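PDB 2Y6U: peroxisomal membrane protein LPX1 from Saccharomyces cerevisiae, which hydrolyses ester bonds of lipids in peroxisomes, as an alpha/beta-hydrolase with acyl esterase, lipase and phospholipase A activity. Local coordinates for the interface of chains A and B. Coordinates in Å, arbitrary orientation; residue numbers count along the deposited sequence, not the author numbering. Chains: chain A/B, Peroxisomal membrane protein LPX1.

The interface of chains A and B. Residues chain A 177-181, 190-194; chain B 377-381.
This patch is part of the two-fold symmetric dimer interface of Lpx1. The end of the extended C-terminal helix 360-378 of chain B, with the residues after it, meets chain A. There the short strand 379-380 pairs in parallel with strand 192-193.

Main-chain hydrogen bonds make the pairing. A:Ile192 uses both its polar backbone atoms. A:Ile192 N donates to B:Ala378 O at 2.9 Å, from above the carbonyl plane. A:Ile192 O accepts from B:Val380 N at 2.9 Å, in the carbonyl plane and nearly straight, with 165° at the hydrogen. A:Glu194 N, at the start of helix 194-202, donates to B:Val380 O at 3.2 Å, again from above the plane.

Apolar packing centres on B:Val380, which has 118 Å² hidden by chain A. Its CG1 is anti to the backbone N (chi1 172°), and the two methyls part. B:Val380 CG1 points to the glycine-containing loop and lies 3.5 Å from A:Gly179 CA. B:Val380 CG2 lies 3.5 Å from A:Gln191 CD, the side-chain amide carbon. That chain crosses the valine obliquely, and A:Ala177 CB touches the same valine.

On the opposite side of the B strand, the A:Glu194 chain crosses B:Leu379 obliquely, its CB and CG against CD2.

The ionisable ends stay apart: A:Glu194 OE1 and B:Lys381 NZ are separated by 6.7 Å, so any attraction is probably long-range. The carboxylate instead lies beside the lysine backbone, with A:Glu194 OE1 3.2 Å from B:Lys381 CA.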
ATOM      1  N   ALA A 177       9.183  10.794 -25.970  1.00 74.04           N
ATOM      2  CA  ALA A 177      10.351  11.167 -26.769  1.00 77.72           C
ATOM      3  C   ALA A 177      10.292  10.523 -28.161  1.00 81.63           C
ATOM      4  O   ALA A 177      10.069   9.316 -28.274  1.00 82.05           O
ATOM      5  CB  ALA A 177      11.637  10.747 -26.041  1.00 77.49           C
ATOM      6  N   ILE A 178      10.444  11.335 -29.210  1.00 85.42           N
ATOM      7  CA  ILE A 178      10.744  10.829 -30.565  1.00 89.50           C
ATOM      8  C   ILE A 178      12.240  11.160 -30.810  1.00 92.29           C
ATOM      9  O   ILE A 178      12.697  12.269 -30.492  1.00 91.63           O
ATOM     10  CB  ILE A 178       9.824  11.424 -31.717  1.00 91.46           C
ATOM     11  CG1 ILE A 178       8.468  11.941 -31.190  1.00 89.87           C
ATOM     12  CG2 ILE A 178       9.607  10.362 -32.871  1.00 93.34           C
ATOM     13  CD1 ILE A 178       7.601  12.636 -32.286  1.00 91.80           C
ATOM     14  N   GLY A 179      12.994  10.191 -31.344  1.00 95.30           N
ATOM     15  CA  GLY A 179      14.470  10.291 -31.471  1.00 97.97           C
ATOM     16  C   GLY A 179      15.140   8.919 -31.573  1.00100.00           C
ATOM     17  O   GLY A 179      14.455   7.891 -31.576  1.00 99.42           O
ATOM     18  N   ALA A 180      16.474   8.895 -31.638  1.00103.05           N
ATOM     19  CA  ALA A 180      17.224   7.647 -31.927  1.00106.09           C
ATOM     20  C   ALA A 180      18.517   7.506 -31.077  1.00106.88           C
ATOM     21  O   ALA A 180      19.611   7.708 -31.619  1.00109.45           O
ATOM     22  CB  ALA A 180      17.559   7.585 -33.439  1.00109.83           C
ATOM     23  N   GLY A 181      18.438   7.099 -29.789  1.00105.14           N
ATOM     24  CA  GLY A 181      17.336   6.305 -29.186  1.00103.04           C
ATOM     25  C   GLY A 181      17.830   4.859 -29.050  1.00104.86           C
ATOM     26  O   GLY A 181      18.203   4.224 -30.052  1.00107.90           O
ATOM     27  N   PRO A 190      12.984   3.344 -18.934  1.00 48.81           N
ATOM     28  CA  PRO A 190      13.196   4.756 -18.692  1.00 47.88           C
ATOM     29  C   PRO A 190      13.783   5.519 -19.901  1.00 47.12           C
ATOM     30  O   PRO A 190      14.677   5.024 -20.601  1.00 48.65           O
ATOM     31  CB  PRO A 190      14.123   4.780 -17.465  1.00 48.38           C
ATOM     32  CG  PRO A 190      14.696   3.444 -17.349  1.00 49.60           C
ATOM     33  CD  PRO A 190      13.847   2.476 -18.118  1.00 49.89           C
ATOM     34  N   GLN A 191      13.291   6.718 -20.130  1.00 45.43           N
ATOM     35  CA  GLN A 191      13.716   7.541 -21.290  1.00 48.29           C
ATOM     36  C   GLN A 191      13.512   9.018 -21.029  1.00 46.63           C
ATOM     37  O   GLN A 191      12.641   9.424 -20.215  1.00 45.52           O
ATOM     38  CB  GLN A 191      12.954   7.116 -22.576  1.00 50.97           C
ATOM     39  CG  GLN A 191      13.435   5.723 -23.094  1.00 59.37           C
ATOM     40  CD  GLN A 191      13.270   5.518 -24.571  1.00 70.21           C
ATOM     41  OE1 GLN A 191      12.322   6.050 -25.176  1.00 77.48           O
ATOM     42  NE2 GLN A 191      14.184   4.739 -25.176  1.00 74.76           N
ATOM     43  N   ILE A 192      14.350   9.821 -21.641  1.00 46.73           N
ATOM     44  CA  ILE A 192      14.187  11.240 -21.582  1.00 46.51           C
ATOM     45  C   ILE A 192      14.752  11.798 -22.907  1.00 49.29           C
ATOM     46  O   ILE A 192      15.769  11.318 -23.345  1.00 49.28           O
ATOM     47  CB  ILE A 192      14.926  11.887 -20.391  1.00 45.03           C
ATOM     48  CG1 ILE A 192      14.499  13.346 -20.274  1.00 46.31           C
ATOM     49  CG2 ILE A 192      16.463  11.787 -20.550  1.00 42.55           C
ATOM     50  CD1 ILE A 192      14.900  14.111 -18.949  1.00 47.03           C
ATOM     51  N   PRO A 193      14.090  12.810 -23.520  1.00 50.82           N
ATOM     52  CA  PRO A 193      14.699  13.381 -24.732  1.00 55.47           C
ATOM     53  C   PRO A 193      15.909  14.233 -24.347  1.00 57.32           C
ATOM     54  O   PRO A 193      15.886  14.904 -23.321  1.00 55.98           O
ATOM     55  CB  PRO A 193      13.565  14.225 -25.387  1.00 54.68           C
ATOM     56  CG  PRO A 193      12.439  14.133 -24.628  1.00 52.09           C
ATOM     57  CD  PRO A 193      12.682  13.230 -23.361  1.00 50.29           C
ATOM     58  N   GLU A 194      16.946  14.162 -25.148  1.00 61.93           N
ATOM     59  CA  GLU A 194      18.199  14.866 -24.922  1.00 65.28           C
ATOM     60  C   GLU A 194      18.014  16.357 -24.729  1.00 66.59           C
ATOM     61  O   GLU A 194      18.589  16.935 -23.791  1.00 66.79           O
ATOM     62  CB  GLU A 194      19.160  14.593 -26.069  1.00 69.24           C
ATOM     63  CG  GLU A 194      20.535  15.233 -25.927  1.00 73.08           C
ATOM     64  CD  GLU A 194      21.514  14.807 -27.006  1.00 80.33           C
ATOM     65  OE1 GLU A 194      21.135  14.112 -27.996  1.00 83.79           O
ATOM     66  OE2 GLU A 194      22.696  15.190 -26.855  1.00 83.44           O
TER
ATOM     67  N   GLU B 377      21.724   5.055 -20.896  1.00 60.99           N
ATOM     68  CA  GLU B 377      20.673   4.158 -21.331  0.50 60.57           C
ATOM     69  C   GLU B 377      19.326   4.942 -21.545  1.00 55.69           C
ATOM     70  O   GLU B 377      18.558   4.606 -22.443  1.00 56.90           O
ATOM     71  CB  GLU B 377      20.541   2.942 -20.396  0.50 63.11           C
ATOM     72  CG  GLU B 377      21.888   2.289 -19.852  0.50 68.52           C
ATOM     73  CD  GLU B 377      23.044   2.061 -20.872  0.50 74.44           C
ATOM     74  OE1 GLU B 377      22.766   1.901 -22.083  0.50 78.34           O
ATOM     75  OE2 GLU B 377      24.246   1.997 -20.448  0.50 73.15           O
ATOM     76  N   ALA B 378      19.070   5.994 -20.784  1.00 50.51           N
ATOM     77  CA  ALA B 378      17.785   6.693 -20.887  1.00 47.92           C
ATOM     78  C   ALA B 378      17.714   7.807 -21.941  1.00 47.99           C
ATOM     79  O   ALA B 378      16.633   8.170 -22.423  1.00 45.77           O
ATOM     80  CB  ALA B 378      17.377   7.275 -19.499  1.00 46.06           C
ATOM     81  N   LEU B 379      18.851   8.407 -22.261  1.00 49.55           N
ATOM     82  CA  LEU B 379      18.820   9.591 -23.071  1.00 51.55           C
ATOM     83  C   LEU B 379      18.483   9.170 -24.515  1.00 53.61           C
ATOM     84  O   LEU B 379      19.093   8.254 -25.056  1.00 54.83           O
ATOM     85  CB  LEU B 379      20.166  10.278 -22.971  1.00 54.45           C
ATOM     86  CG  LEU B 379      20.212  11.778 -23.082  1.00 58.00           C
ATOM     87  CD1 LEU B 379      21.373  12.279 -22.282  1.00 62.86           C
ATOM     88  CD2 LEU B 379      20.442  12.040 -24.565  1.00 63.93           C
ATOM     89  N   VAL B 380      17.455   9.798 -25.101  1.00 53.81           N
ATOM     90  CA  VAL B 380      17.075   9.533 -26.491  1.00 55.09           C
ATOM     91  C   VAL B 380      17.722  10.662 -27.300  1.00 57.73           C
ATOM     92  O   VAL B 380      17.289  11.817 -27.232  1.00 57.74           O
ATOM     93  CB  VAL B 380      15.523   9.467 -26.650  1.00 55.36           C
ATOM     94  CG1 VAL B 380      15.105   9.382 -28.142  1.00 56.44           C
ATOM     95  CG2 VAL B 380      14.953   8.274 -25.830  1.00 54.14           C
ATOM     96  N   LYS B 381      18.758  10.321 -28.063  1.00 61.39           N
ATOM     97  CA  LYS B 381      19.649  11.338 -28.689  1.00 65.17           C
ATOM     98  C   LYS B 381      19.094  12.084 -29.915  1.00 67.17           C
ATOM     99  O   LYS B 381      17.961  11.860 -30.363  1.00 65.58           O
ATOM    100  CB  LYS B 381      20.999  10.703 -29.042  1.00 69.25           C
ATOM    101  CG  LYS B 381      21.798  10.251 -27.814  1.00 71.91           C
ATOM    102  CD  LYS B 381      23.314  10.109 -28.110  1.00 81.42           C
ATOM    103  CE  LYS B 381      24.079   9.424 -26.957  1.00 83.30           C
ATOM    104  NZ  LYS B 381      25.447   9.050 -27.419  1.00 90.71           N
TER